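Local coordinates for uncharacterized DUF364 family protein (Pyrococcus horikoshii, PDB 3NPG) that is of unknown function but belongs to the DUF364 family, whose putative heavy-metal chelation domains suggest a role in binding metal ions, at residues S27-V35 against G46-V55; I10-L21 against I89-I97. All coordinates share one frame; numbering follows the deposited sequence.

Contact 1. Residues S27-V35 against G46-V55; sequences SFGLPYTWV and GVAMTLPEEV. With ACT (acetate ion), chain E.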
loop_
_atom_site.group_PDB
_atom_site.type_symbol
_atom_site.label_atom_id
_atom_site.label_comp_id
_atom_site.label_asym_id
_atom_site.label_seq_id
_atom_site.Cartn_x
_atom_site.Cartn_y
_atom_site.Cartn_z
ATOM N N SER A 27 21.595 -13.863 -1.635
ATOM C CA SER A 27 20.786 -12.993 -2.488
ATOM C C SER A 27 19.583 -12.448 -1.732
ATOM O O SER A 27 18.763 -13.223 -1.240
ATOM C CB SER A 27 20.319 -13.741 -3.739
ATOM O OG SER A 27 19.521 -12.917 -4.572
ATOM N N PHE A 28 19.459 -11.105 -1.661
ATOM C CA PHE A 28 18.266 -10.464 -1.120
ATOM C C PHE A 28 17.230 -10.402 -2.254
ATOM O O PHE A 28 17.208 -9.443 -3.024
ATOM C CB PHE A 28 18.599 -9.049 -0.586
ATOM C CG PHE A 28 17.414 -8.303 -0.008
ATOM C CD1 PHE A 28 16.902 -8.637 1.240
ATOM C CD2 PHE A 28 16.843 -7.235 -0.688
ATOM C CE1 PHE A 28 15.809 -7.952 1.770
ATOM C CE2 PHE A 28 15.755 -6.551 -0.156
ATOM C CZ PHE A 28 15.245 -6.911 1.069
ATOM N N GLY A 29 16.511 -11.501 -2.448
ATOM C CA GLY A 29 15.596 -11.638 -3.573
ATOM C C GLY A 29 14.185 -12.021 -3.203
ATOM O O GLY A 29 13.866 -12.176 -2.025
ATOM N N LEU A 30 13.316 -12.171 -4.231
ATOM C CA LEU A 30 11.910 -12.517 -4.050
ATOM C C LEU A 30 11.599 -13.919 -4.621
ATOM O O LEU A 30 12.143 -14.296 -5.662
ATOM C CB LEU A 30 11.007 -11.463 -4.720
ATOM C CG LEU A 30 10.948 -10.090 -4.041
ATOM C CD1 LEU A 30 10.322 -9.071 -4.954
ATOM C CD2 LEU A 30 10.185 -10.155 -2.727
ATOM N N PRO A 31 10.715 -14.712 -3.957
ATOM C CA PRO A 31 9.964 -14.391 -2.723
ATOM C C PRO A 31 10.811 -14.481 -1.452
ATOM O O PRO A 31 10.434 -13.921 -0.418
ATOM C CB PRO A 31 8.837 -15.430 -2.736
ATOM C CG PRO A 31 9.440 -16.619 -3.428
ATOM C CD PRO A 31 10.363 -16.051 -4.477
ATOM N N TYR A 32 11.962 -15.172 -1.529
ATOM C CA TYR A 32 12.797 -15.406 -0.361
ATOM C C TYR A 32 14.213 -14.932 -0.528
ATOM O O TYR A 32 14.799 -15.065 -1.611
ATOM C CB TYR A 32 12.782 -16.896 0.018
ATOM C CG TYR A 32 11.514 -17.317 0.715
ATOM C CD1 TYR A 32 10.382 -17.669 -0.009
ATOM C CD2 TYR A 32 11.430 -17.332 2.104
ATOM C CE1 TYR A 32 9.188 -17.992 0.629
ATOM C CE2 TYR A 32 10.250 -17.678 2.753
ATOM C CZ TYR A 32 9.128 -18.005 2.012
ATOM O OH TYR A 32 7.958 -18.337 2.644
ATOM N N THR A 33 14.785 -14.393 0.563
ATOM C CA THR A 33 16.202 -14.087 0.669
ATOM C C THR A 33 16.875 -15.371 1.112
ATOM O O THR A 33 16.338 -16.075 1.971
ATOM C CB THR A 33 16.427 -12.954 1.693
ATOM O OG1 THR A 33 15.829 -11.755 1.203
ATOM C CG2 THR A 33 17.896 -12.714 1.993
ATOM N N TRP A 34 17.986 -15.737 0.475
ATOM C CA TRP A 34 18.655 -16.986 0.809
ATOM C C TRP A 34 20.132 -16.816 1.076
ATOM O O TRP A 34 20.758 -15.895 0.554
ATOM C CB TRP A 34 18.409 -18.052 -0.268
ATOM C CG TRP A 34 18.820 -17.635 -1.643
ATOM C CD1 TRP A 34 18.030 -17.071 -2.600
ATOM C CD2 TRP A 34 20.116 -17.789 -2.229
ATOM N NE1 TRP A 34 18.756 -16.860 -3.748
ATOM C CE2 TRP A 34 20.038 -17.303 -3.553
ATOM C CE3 TRP A 34 21.345 -18.290 -1.762
ATOM C CZ2 TRP A 34 21.143 -17.290 -4.409
ATOM C CZ3 TRP A 34 22.435 -18.274 -2.612
ATOM C CH2 TRP A 34 22.331 -17.772 -3.916
ATOM N N VAL A 35 20.690 -17.705 1.905
ATOM C CA VAL A 35 22.114 -17.728 2.227
ATOM C C VAL A 35 22.612 -19.163 2.115
ATOM O O VAL A 35 22.073 -20.058 2.779
ATOM C CB VAL A 35 22.402 -17.117 3.637
ATOM C CG1 VAL A 35 23.804 -17.466 4.113
ATOM C CG2 VAL A 35 22.191 -15.601 3.637
ATOM N N GLY A 46 19.752 -21.691 3.820
ATOM C CA GLY A 46 18.836 -21.010 4.720
ATOM C C GLY A 46 18.081 -19.911 4.012
ATOM O O GLY A 46 18.651 -19.213 3.162
ATOM N N VAL A 47 16.777 -19.766 4.320
ATOM C CA VAL A 47 15.942 -18.749 3.681
ATOM C C VAL A 47 15.227 -17.877 4.698
ATOM O O VAL A 47 15.006 -18.300 5.828
ATOM C CB VAL A 47 14.950 -19.350 2.637
ATOM C CG1 VAL A 47 15.693 -19.955 1.451
ATOM C CG2 VAL A 47 14.021 -20.375 3.279
ATOM N N ALA A 48 14.887 -16.643 4.299
ATOM C CA ALA A 48 14.110 -15.718 5.121
ATOM C C ALA A 48 13.236 -14.884 4.213
ATOM O O ALA A 48 13.739 -14.293 3.253
ATOM C CB ALA A 48 15.033 -14.822 5.929
HETATM N N MSE A 49 11.907 -14.901 4.451
HETATM C CA MSE A 49 10.949 -14.193 3.597
HETATM C C MSE A 49 11.267 -12.711 3.443
HETATM O O MSE A 49 11.420 -11.998 4.437
HETATM C CB MSE A 49 9.516 -14.387 4.097
HETATM C CG MSE A 49 8.478 -13.781 3.177
HETATM SE SE MSE A 49 6.704 -13.948 3.866
HETATM C CE MSE A 49 6.177 -15.542 2.917
ATOM N N THR A 50 11.345 -12.246 2.193
ATOM C CA THR A 50 11.569 -10.844 1.883
ATOM C C THR A 50 10.253 -10.105 1.986
ATOM O O THR A 50 9.242 -10.565 1.445
ATOM C CB THR A 50 12.209 -10.700 0.489
ATOM O OG1 THR A 50 13.385 -11.506 0.434
ATOM C CG2 THR A 50 12.560 -9.268 0.158
ATOM N N LEU A 51 10.240 -9.001 2.739
ATOM C CA LEU A 51 9.043 -8.189 2.921
ATOM C C LEU A 51 9.257 -6.821 2.261
ATOM O O LEU A 51 9.747 -5.885 2.908
ATOM C CB LEU A 51 8.721 -8.032 4.426
ATOM C CG LEU A 51 8.604 -9.337 5.229
ATOM C CD1 LEU A 51 8.653 -9.063 6.702
ATOM C CD2 LEU A 51 7.337 -10.097 4.872
ATOM N N PRO A 52 9.004 -6.718 0.922
ATOM C CA PRO A 52 9.288 -5.452 0.217
ATOM C C PRO A 52 8.495 -4.264 0.736
ATOM O O PRO A 52 8.984 -3.137 0.681
ATOM C CB PRO A 52 8.948 -5.770 -1.238
ATOM C CG PRO A 52 8.035 -6.958 -1.173
ATOM C CD PRO A 52 8.484 -7.749 -0.004
ATOM N N GLU A 53 7.277 -4.510 1.267
ATOM C CA GLU A 53 6.433 -3.446 1.830
ATOM C C GLU A 53 7.084 -2.785 3.063
ATOM O O GLU A 53 6.706 -1.681 3.431
ATOM C CB GLU A 53 5.016 -3.976 2.166
ATOM C CG GLU A 53 4.979 -5.051 3.251
ATOM C CD GLU A 53 5.188 -6.484 2.786
ATOM O OE1 GLU A 53 5.429 -6.696 1.574
ATOM O OE2 GLU A 53 5.098 -7.397 3.639
ATOM N N GLU A 54 8.083 -3.459 3.672
ATOM C CA GLU A 54 8.808 -2.953 4.841
ATOM C C GLU A 54 10.070 -2.178 4.425
ATOM O O GLU A 54 10.647 -1.455 5.244
ATOM C CB GLU A 54 9.188 -4.116 5.778
ATOM C CG GLU A 54 8.000 -4.912 6.283
ATOM C CD GLU A 54 7.152 -4.187 7.304
ATOM O OE1 GLU A 54 7.646 -3.961 8.433
ATOM O OE2 GLU A 54 5.981 -3.869 6.987
ATOM N N VAL A 55 10.511 -2.350 3.155
ATOM C CA VAL A 55 11.713 -1.684 2.643
ATOM C C VAL A 55 11.431 -0.205 2.359
ATOM O O VAL A 55 10.569 0.119 1.531
ATOM C CB VAL A 55 12.294 -2.405 1.391
ATOM C CG1 VAL A 55 13.599 -1.754 0.943
ATOM C CG2 VAL A 55 12.497 -3.893 1.657
HETATM C C ACT E . 7.556 -17.514 5.991
HETATM O O ACT E . 7.936 -17.077 7.030
HETATM O OXT ACT E . 8.339 -17.630 5.113
HETATM C CH3 ACT E . 6.089 -17.891 5.794
#

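Contact 2. Residues I10-L21 against I89-I97; sequences IKKKAMELAEDL and INAVSQYYI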
loop_
_atom_site.group_PDB
_atom_site.type_symbol
_atom_site.label_atom_id
_atom_site.label_comp_id
_atom_site.label_asym_id
_atom_site.label_seq_id
_atom_site.Cartn_x
_atom_site.Cartn_y
_atom_site.Cartn_z
ATOM N N ILE A 10 19.254 -14.650 19.649
ATOM C CA ILE A 10 19.386 -15.773 18.709
ATOM C C ILE A 10 20.676 -15.650 17.890
ATOM O O ILE A 10 21.383 -16.642 17.714
ATOM C CB ILE A 10 18.117 -15.914 17.802
ATOM C CG1 ILE A 10 16.858 -16.240 18.658
ATOM C CG2 ILE A 10 18.332 -16.978 16.703
ATOM C CD1 ILE A 10 15.524 -16.072 17.931
ATOM N N LYS A 11 21.013 -14.417 17.437
ATOM C CA LYS A 11 22.232 -14.191 16.647
ATOM C C LYS A 11 23.508 -14.493 17.445
ATOM O O LYS A 11 24.472 -15.003 16.880
ATOM C CB LYS A 11 22.266 -12.762 16.043
ATOM C CG LYS A 11 22.583 -11.662 17.042
ATOM C CD LYS A 11 23.277 -10.507 16.391
ATOM C CE LYS A 11 23.652 -9.449 17.392
ATOM N NZ LYS A 11 24.388 -8.331 16.753
ATOM N N LYS A 12 23.496 -14.210 18.770
ATOM C CA LYS A 12 24.637 -14.484 19.653
ATOM C C LYS A 12 24.907 -15.988 19.721
ATOM O O LYS A 12 26.063 -16.408 19.679
ATOM C CB LYS A 12 24.380 -13.929 21.068
ATOM C CG LYS A 12 24.453 -12.418 21.167
ATOM C CD LYS A 12 23.871 -11.943 22.500
ATOM C CE LYS A 12 23.887 -10.440 22.659
ATOM N NZ LYS A 12 23.027 -9.758 21.657
ATOM N N LYS A 13 23.832 -16.800 19.789
ATOM C CA LYS A 13 23.937 -18.260 19.823
ATOM C C LYS A 13 24.367 -18.800 18.459
ATOM O O LYS A 13 25.165 -19.736 18.390
ATOM C CB LYS A 13 22.588 -18.894 20.233
ATOM C CG LYS A 13 22.141 -18.582 21.655
ATOM C CD LYS A 13 20.774 -19.203 21.939
ATOM C CE LYS A 13 20.291 -18.928 23.342
ATOM N N ALA A 14 23.819 -18.218 17.368
ATOM C CA ALA A 14 24.102 -18.641 15.988
ATOM C C ALA A 14 25.547 -18.341 15.565
ATOM O O ALA A 14 26.131 -19.114 14.809
ATOM C CB ALA A 14 23.125 -17.978 15.028
HETATM N N MSE A 15 26.126 -17.220 16.058
HETATM C CA MSE A 15 27.508 -16.842 15.730
HETATM C C MSE A 15 28.528 -17.802 16.337
HETATM O O MSE A 15 29.622 -17.957 15.797
HETATM C CB MSE A 15 27.796 -15.403 16.150
HETATM C CG MSE A 15 27.330 -14.391 15.136
HETATM SE SE MSE A 15 27.746 -12.567 15.622
HETATM C CE MSE A 15 26.627 -12.382 17.187
ATOM N N GLU A 16 28.158 -18.474 17.441
ATOM C CA GLU A 16 29.013 -19.472 18.081
ATOM C C GLU A 16 29.016 -20.772 17.248
ATOM O O GLU A 16 29.978 -21.529 17.295
ATOM C CB GLU A 16 28.525 -19.752 19.517
ATOM C CG GLU A 16 29.625 -20.220 20.463
ATOM C CD GLU A 16 30.377 -19.112 21.184
ATOM O OE1 GLU A 16 29.778 -18.035 21.413
ATOM O OE2 GLU A 16 31.539 -19.349 21.585
ATOM N N LEU A 17 27.941 -21.007 16.475
ATOM C CA LEU A 17 27.806 -22.205 15.637
ATOM C C LEU A 17 28.334 -21.983 14.211
ATOM O O LEU A 17 28.626 -22.948 13.506
ATOM C CB LEU A 17 26.340 -22.670 15.596
ATOM C CG LEU A 17 25.940 -23.699 16.648
ATOM C CD1 LEU A 17 25.686 -23.041 18.000
ATOM C CD2 LEU A 17 24.720 -24.446 16.219
ATOM N N ALA A 18 28.491 -20.720 13.805
ATOM C CA ALA A 18 28.967 -20.374 12.466
ATOM C C ALA A 18 30.499 -20.395 12.363
ATOM O O ALA A 18 31.045 -20.046 11.312
ATOM C CB ALA A 18 28.436 -19.009 12.069
ATOM N N GLU A 19 31.194 -20.809 13.448
ATOM C CA GLU A 19 32.662 -20.832 13.505
ATOM C C GLU A 19 33.281 -21.743 12.440
ATOM O O GLU A 19 34.249 -21.349 11.785
ATOM C CB GLU A 19 33.146 -21.233 14.909
ATOM N N ASP A 20 32.712 -22.952 12.254
ATOM C CA ASP A 20 33.238 -23.922 11.286
ATOM C C ASP A 20 32.490 -23.882 9.939
ATOM O O ASP A 20 32.680 -24.771 9.109
ATOM C CB ASP A 20 33.224 -25.345 11.880
ATOM C CG ASP A 20 34.110 -25.508 13.108
ATOM O OD1 ASP A 20 35.294 -25.094 13.050
ATOM O OD2 ASP A 20 33.641 -26.107 14.102
ATOM N N LEU A 21 31.674 -22.832 9.709
ATOM C CA LEU A 21 30.921 -22.674 8.456
ATOM C C LEU A 21 31.381 -21.441 7.677
ATOM O O LEU A 21 31.765 -20.434 8.278
ATOM C CB LEU A 21 29.415 -22.588 8.732
ATOM C CG LEU A 21 28.741 -23.862 9.222
ATOM C CD1 LEU A 21 27.388 -23.564 9.779
ATOM C CD2 LEU A 21 28.636 -24.890 8.112
ATOM N N ILE A 89 21.193 -17.121 9.767
ATOM C CA ILE A 89 20.940 -17.892 11.000
ATOM C C ILE A 89 20.277 -19.225 10.636
ATOM O O ILE A 89 20.665 -20.271 11.160
ATOM C CB ILE A 89 20.077 -17.073 12.023
ATOM C CG1 ILE A 89 20.854 -15.859 12.558
ATOM C CG2 ILE A 89 19.585 -17.971 13.185
ATOM C CD1 ILE A 89 20.015 -14.874 13.334
ATOM N N ASN A 90 19.318 -19.188 9.687
ATOM C CA ASN A 90 18.638 -20.381 9.194
ATOM C C ASN A 90 19.598 -21.300 8.436
ATOM O O ASN A 90 19.493 -22.518 8.553
ATOM C CB ASN A 90 17.453 -19.996 8.313
ATOM C CG ASN A 90 16.338 -19.307 9.064
ATOM O OD1 ASN A 90 16.195 -19.441 10.284
ATOM N ND2 ASN A 90 15.504 -18.580 8.347
ATOM N N ALA A 91 20.552 -20.713 7.675
ATOM C CA ALA A 91 21.558 -21.482 6.938
ATOM C C ALA A 91 22.413 -22.302 7.894
ATOM O O ALA A 91 22.571 -23.511 7.698
ATOM C CB ALA A 91 22.434 -20.546 6.123
ATOM N N VAL A 92 22.912 -21.653 8.979
ATOM C CA VAL A 92 23.712 -22.313 10.022
ATOM C C VAL A 92 22.864 -23.388 10.726
ATOM O O VAL A 92 23.346 -24.494 10.972
ATOM C CB VAL A 92 24.281 -21.270 11.036
ATOM C CG1 VAL A 92 24.967 -21.959 12.213
ATOM C CG2 VAL A 92 25.234 -20.301 10.345
ATOM N N SER A 93 21.577 -23.072 10.982
ATOM C CA SER A 93 20.636 -23.971 11.644
ATOM C C SER A 93 20.352 -25.212 10.813
ATOM O O SER A 93 20.339 -26.310 11.349
ATOM C CB SER A 93 19.333 -23.243 11.947
ATOM O OG SER A 93 19.549 -22.114 12.778
ATOM N N GLN A 94 20.133 -25.040 9.495
ATOM C CA GLN A 94 19.832 -26.153 8.575
ATOM C C GLN A 94 21.009 -27.125 8.418
ATOM O O GLN A 94 20.806 -28.290 8.071
ATOM C CB GLN A 94 19.370 -25.621 7.207
ATOM C CG GLN A 94 18.002 -24.943 7.251
ATOM C CD GLN A 94 16.889 -25.930 7.475
ATOM O OE1 GLN A 94 16.493 -26.651 6.571
ATOM N NE2 GLN A 94 16.332 -25.949 8.675
ATOM N N TYR A 95 22.235 -26.653 8.700
ATOM C CA TYR A 95 23.426 -27.493 8.681
ATOM C C TYR A 95 23.463 -28.389 9.932
ATOM O O TYR A 95 23.835 -29.559 9.838
ATOM C CB TYR A 95 24.698 -26.616 8.606
ATOM C CG TYR A 95 25.989 -27.405 8.500
ATOM C CD1 TYR A 95 26.494 -27.794 7.262
ATOM C CD2 TYR A 95 26.742 -27.700 9.630
ATOM C CE1 TYR A 95 27.697 -28.496 7.158
ATOM C CE2 TYR A 95 27.943 -28.404 9.540
ATOM C CZ TYR A 95 28.415 -28.804 8.302
ATOM O OH TYR A 95 29.602 -29.492 8.216
ATOM N N TYR A 96 23.047 -27.842 11.098
ATOM C CA TYR A 96 23.112 -28.549 12.375
ATOM C C TYR A 96 21.759 -29.121 12.854
ATOM O O TYR A 96 21.716 -29.781 13.899
ATOM C CB TYR A 96 23.720 -27.639 13.455
ATOM C CG TYR A 96 25.164 -27.271 13.201
ATOM C CD1 TYR A 96 26.177 -28.216 13.326
ATOM C CD2 TYR A 96 25.529 -25.962 12.914
ATOM C CE1 TYR A 96 27.512 -27.878 13.124
ATOM C CE2 TYR A 96 26.862 -25.610 12.717
ATOM C CZ TYR A 96 27.851 -26.575 12.816
ATOM O OH TYR A 96 29.167 -26.242 12.622
ATOM N N ILE A 97 20.666 -28.887 12.096
ATOM C CA ILE A 97 19.318 -29.347 12.485
ATOM C C ILE A 97 19.213 -30.885 12.613
ATOM O O ILE A 97 19.622 -31.613 11.705
ATOM C CB ILE A 97 18.201 -28.742 11.558
ATOM C CG1 ILE A 97 16.789 -28.921 12.169
ATOM C CG2 ILE A 97 18.275 -29.300 10.122
ATOM C CD1 ILE A 97 16.416 -27.902 13.205
#

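Contact 1. Residues S27-V35 against G46-V55
The Tyr32 ring meets selenomethionine Met49, whose chain runs at a slant across the phenol: Met49 CB lies 3.6 Å from Tyr32 CE2, and a bend at chi3 (-96°) brings CE round to the hydroxyl end. At the ring's edge, in its plane, sits the acetate, where Tyr32 OH donates a 2.6 Å hydrogen bond to OXT of the ion. The Phe28 ring takes Val55 CG2 at its edge, while Thr50 CG2 makes an off-centre CH-pi contact 4.1 Å from its centroid. Ser27 CB, of the same segment, sits over one face of the Trp34 indole, toward its rim; Trp34 CB packs on Val47 CG1. Strands 32-38 and 43-49 form an antiparallel hairpin. Thr33 and Ala48 are a hydrogen-bonded pair, as are Val35 and Gly46, with Ala48 N reaching Thr33 O at 2.8 Å. Past the strand end, Thr50 OG1 donates to Gly29 O at 2.6 Å and accepts from Thr33 OG1, also at 2.6 Å. With OG1 beside its own backbone N (chi1 -54°), Thr50 sends CG2 the other way, to Phe28 and Leu30 CD2. Leu30 and Pro52 also pack against a second subunit. The acetate, probably from the crystallisation liquor, is held by Thr199 as well, so this polar spot can accept a carboxylate, whereas the buried Thr33-Thr50-Gly29 relay of hydrogen bonds ties the 28-31 loop to the hairpin.

Contact 2. Residues I10-L21 against I89-I97
Leu21 places CD2 squarely over one face of the Tyr95 ring, 3.5 Å from the centroid and 6° off the normal, a CH-pi contact where the chain leaving helix 6-17 meets the C-terminal end of helix 79-96. Its other methyl, CD1, touches both Val92 CG1 and Tyr96 CE2, the latter 3.6 Å away. Val92, with CG1 anti to the backbone N (chi1 173°), splits its methyls: CG1 meets Leu17 CB at 3.7 Å and CG2 meets Ala18 CB. Farther along, buried Ala14 admits Ile89 close to helix 6-17, and Ile89 CG2 touches Ile10 CG2 at 3.9 Å. The short helix segments run at 54°, axes 9.7 Å apart; Ile71 of helix 67-72 touches both Ala18 and Ile89. Against this buried row stands the looser rim, where exposed Asp20 brings CB only to 4.2 Å from OH of partly exposed Tyr96. That hydroxyl makes a weak 3.5 Å hydrogen bond to Leu17 O, while the Leu17 and Tyr96 side chains pass in opposite directions. Tyr95 CD2 lies over the centre of one Tyr96 face. Polar ends turn elsewhere: Tyr95 OH to Glu41 N, Lys11 NZ to Asp72 and Asp75. Cohesion between the helices therefore rests almost wholly on apolar contact, the one polar link being marginal.

The two contacts lie about 19 Å apart, centre to centre, within one putative heavy-metal chelation region, and helix 79-96 connects them. Its Ile89 side faces helix 6-17 in contact 2, while Asn90 and Ala91 face the hairpin of contact 1. Asn90 ND2 lies 2.6 Å from Val47 O, a probable hydrogen bond, and Ala91 CB packs 3.4 Å from Val35 O. Asn90 ND2 also bonds to Thr199 O, whose residue uses its OG1 to hold the acetate of contact 1; the helix is thus linked to that anion's surroundings through a second-shell bond. Together the contacts pack the antiparallel sheet and two helices into one alpha+beta unit.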